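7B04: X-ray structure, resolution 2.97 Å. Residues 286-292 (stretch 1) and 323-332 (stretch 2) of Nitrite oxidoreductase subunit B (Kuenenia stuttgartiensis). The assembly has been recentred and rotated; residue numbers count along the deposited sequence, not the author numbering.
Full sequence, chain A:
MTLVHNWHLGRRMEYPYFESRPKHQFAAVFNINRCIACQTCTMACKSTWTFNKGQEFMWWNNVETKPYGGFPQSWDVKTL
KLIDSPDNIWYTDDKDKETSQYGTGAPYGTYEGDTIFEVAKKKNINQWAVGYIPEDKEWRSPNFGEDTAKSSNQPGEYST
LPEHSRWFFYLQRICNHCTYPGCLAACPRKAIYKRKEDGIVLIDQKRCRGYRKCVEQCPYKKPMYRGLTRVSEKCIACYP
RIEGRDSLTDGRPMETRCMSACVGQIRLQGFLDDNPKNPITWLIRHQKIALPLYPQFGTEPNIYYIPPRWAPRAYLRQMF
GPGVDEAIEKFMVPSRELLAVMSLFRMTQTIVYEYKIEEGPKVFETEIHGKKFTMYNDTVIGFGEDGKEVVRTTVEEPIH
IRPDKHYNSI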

# COMPACT_ATOMS: atom_id res chain seq x y z
N HIS A 286 34.47 -6.64 1.17
CA HIS A 286 35.47 -5.60 1.31
C HIS A 286 35.00 -4.48 2.23
O HIS A 286 35.81 -3.90 2.96
CB HIS A 286 35.84 -5.05 -0.07
CG HIS A 286 36.57 -6.04 -0.92
ND1 HIS A 286 35.93 -6.99 -1.68
CD2 HIS A 286 37.90 -6.23 -1.12
CE1 HIS A 286 36.82 -7.73 -2.31
NE2 HIS A 286 38.03 -7.29 -1.99
N GLN A 287 33.71 -4.16 2.21
CA GLN A 287 33.16 -3.16 3.12
C GLN A 287 32.49 -3.77 4.34
O GLN A 287 32.39 -3.09 5.37
CB GLN A 287 32.14 -2.28 2.38
CG GLN A 287 32.76 -1.39 1.32
CD GLN A 287 33.64 -0.31 1.91
OE1 GLN A 287 34.86 -0.34 1.77
NE2 GLN A 287 33.02 0.66 2.59
N LYS A 288 32.04 -5.02 4.26
CA LYS A 288 31.36 -5.71 5.36
C LYS A 288 30.22 -4.86 5.91
O LYS A 288 29.97 -4.81 7.12
CB LYS A 288 32.35 -6.07 6.47
CG LYS A 288 33.44 -7.04 6.04
CD LYS A 288 34.32 -7.45 7.21
CE LYS A 288 35.13 -6.28 7.73
NZ LYS A 288 36.12 -5.81 6.72
N ILE A 289 29.51 -4.18 5.01
CA ILE A 289 28.42 -3.29 5.39
C ILE A 289 27.10 -4.04 5.30
O ILE A 289 26.13 -3.70 6.00
CB ILE A 289 28.42 -2.01 4.53
CG1 ILE A 289 27.46 -0.97 5.11
CG2 ILE A 289 28.07 -2.34 3.08
CD1 ILE A 289 27.65 0.41 4.55
N ALA A 290 27.05 -5.05 4.44
CA ALA A 290 25.87 -5.88 4.27
C ALA A 290 26.12 -7.24 4.90
O ALA A 290 27.14 -7.88 4.63
CB ALA A 290 25.52 -6.03 2.79
N LEU A 291 25.19 -7.69 5.74
CA LEU A 291 25.39 -8.85 6.59
C LEU A 291 24.25 -9.85 6.44
O LEU A 291 23.11 -9.46 6.16
CB LEU A 291 25.51 -8.44 8.06
CG LEU A 291 26.46 -7.28 8.36
CD1 LEU A 291 26.47 -6.98 9.84
CD2 LEU A 291 27.87 -7.59 7.87
N PRO A 292 24.52 -11.14 6.63
CA PRO A 292 23.49 -12.16 6.40
C PRO A 292 22.46 -12.19 7.52
O PRO A 292 22.70 -11.76 8.65
CB PRO A 292 24.29 -13.46 6.36
CG PRO A 292 25.48 -13.19 7.21
CD PRO A 292 25.82 -11.74 6.99
N GLY A 323 29.29 -7.97 12.95
CA GLY A 323 29.70 -6.92 12.04
C GLY A 323 28.79 -5.71 11.98
O GLY A 323 29.06 -4.78 11.22
N VAL A 324 27.71 -5.71 12.77
CA VAL A 324 26.70 -4.65 12.69
C VAL A 324 27.31 -3.29 13.02
O VAL A 324 27.03 -2.30 12.33
CB VAL A 324 25.52 -4.98 13.63
CG1 VAL A 324 24.55 -3.82 13.68
CG2 VAL A 324 24.82 -6.25 13.17
N ASP A 325 28.13 -3.22 14.06
CA ASP A 325 28.62 -1.93 14.55
C ASP A 325 29.42 -1.18 13.48
O ASP A 325 29.22 0.02 13.28
CB ASP A 325 29.48 -2.13 15.79
CG ASP A 325 28.69 -2.67 16.96
OD1 ASP A 325 27.58 -2.16 17.20
OD2 ASP A 325 29.19 -3.59 17.64
N GLU A 326 30.31 -1.88 12.78
CA GLU A 326 31.13 -1.24 11.76
C GLU A 326 30.34 -0.94 10.49
O GLU A 326 30.71 -0.02 9.76
CB GLU A 326 32.36 -2.09 11.47
CG GLU A 326 33.31 -2.14 12.65
CD GLU A 326 34.50 -3.05 12.43
OE1 GLU A 326 34.57 -3.69 11.36
OE2 GLU A 326 35.37 -3.11 13.32
N ALA A 327 29.29 -1.71 10.21
CA ALA A 327 28.47 -1.44 9.03
C ALA A 327 27.73 -0.12 9.18
O ALA A 327 27.68 0.69 8.24
CB ALA A 327 27.49 -2.58 8.80
N ILE A 328 27.14 0.12 10.35
CA ILE A 328 26.38 1.35 10.58
C ILE A 328 27.31 2.56 10.57
O ILE A 328 26.97 3.62 10.03
CB ILE A 328 25.59 1.25 11.89
CG1 ILE A 328 24.62 0.07 11.83
CG2 ILE A 328 24.84 2.54 12.17
CD1 ILE A 328 23.89 -0.18 13.12
N GLU A 329 28.50 2.42 11.16
CA GLU A 329 29.45 3.53 11.19
C GLU A 329 29.83 3.97 9.78
O GLU A 329 30.01 5.17 9.52
CB GLU A 329 30.68 3.13 12.01
CG GLU A 329 31.76 4.20 12.16
CD GLU A 329 32.94 3.98 11.24
OE1 GLU A 329 33.25 2.80 10.97
OE2 GLU A 329 33.55 4.98 10.80
N LYS A 330 29.97 3.01 8.87
CA LYS A 330 30.26 3.34 7.47
C LYS A 330 29.06 4.00 6.80
O LYS A 330 29.23 4.92 5.99
CB LYS A 330 30.68 2.08 6.71
CG LYS A 330 32.00 1.48 7.17
CD LYS A 330 32.44 0.36 6.25
CE LYS A 330 33.64 -0.38 6.81
NZ LYS A 330 34.81 0.52 6.98
N PHE A 331 27.85 3.54 7.11
CA PHE A 331 26.67 4.03 6.39
C PHE A 331 26.26 5.44 6.81
O PHE A 331 25.94 6.27 5.96
CB PHE A 331 25.49 3.07 6.60
CG PHE A 331 24.16 3.69 6.26
CD1 PHE A 331 23.74 3.77 4.94
CD2 PHE A 331 23.34 4.20 7.25
CE1 PHE A 331 22.52 4.34 4.62
CE2 PHE A 331 22.12 4.78 6.94
CZ PHE A 331 21.72 4.85 5.62
N MET A 332 26.24 5.72 8.12
CA MET A 332 25.68 6.98 8.60
C MET A 332 26.44 8.18 8.05
O MET A 332 25.84 9.23 7.81
CB MET A 332 25.69 7.02 10.13
CG MET A 332 24.86 5.95 10.79
SD MET A 332 25.03 6.01 12.58
CE MET A 332 24.20 7.56 12.94

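No hydrogen bond links these two stretches, although their backbones come very close. The CA atoms of Ile289 and Ala327 lie 4.1 Å apart. At this spacing the methyl group of Ala327 meets the backbone of stretch 1. The CB of Ala327 sits 3.3 Å from the O of Ile289 and 3.7 Å from the O of Lys288. These are van der Waals contacts, since a methyl group has no polar hydrogen to donate.

Stretch 2 is largely helical from Val324 onward. Its backbone amides bond within the stretch, as in Ala327 N to Gly323 O at 3.2 Å and Phe331 N to Ala327 O at 3.1 Å. Stretch 1 is mostly loop. Lys288 follows a helix and has positive phi, which marks the break from helical geometry.

The apolar contacts run along the helix. The CG1 of Ile289 lies 4.0 Å from the CB of Ala327. Its CD1 reaches 4.0 Å from the CB of Phe331 and 4.1 Å from the CB of Lys330. The ring of Phe331 leads away from stretch 1. Leu291 points toward the start of stretch 2. Its CD1 lies 3.4 Å from both the C of Gly323 and the N of Val324, and 3.8 Å from the CG2 of Val324. Gly323 has no side chain, and an ideal CB there would be only 3.4 Å from the CD2 of Leu291, a tight fit.

Lys330 covers Gln287 with its aliphatic chain. Its CE lies 3.3 Å from the O of Gln287, and its CD lies 3.7 Å from the NE2 of Gln287. Lys288 and Glu326 carry opposite charges but form no salt bridge. Their closest atoms are Lys288 CE and Glu326 OE1, at 4.5 Å. Together the stretches bury 401 Å², with no hydrogen bond between them.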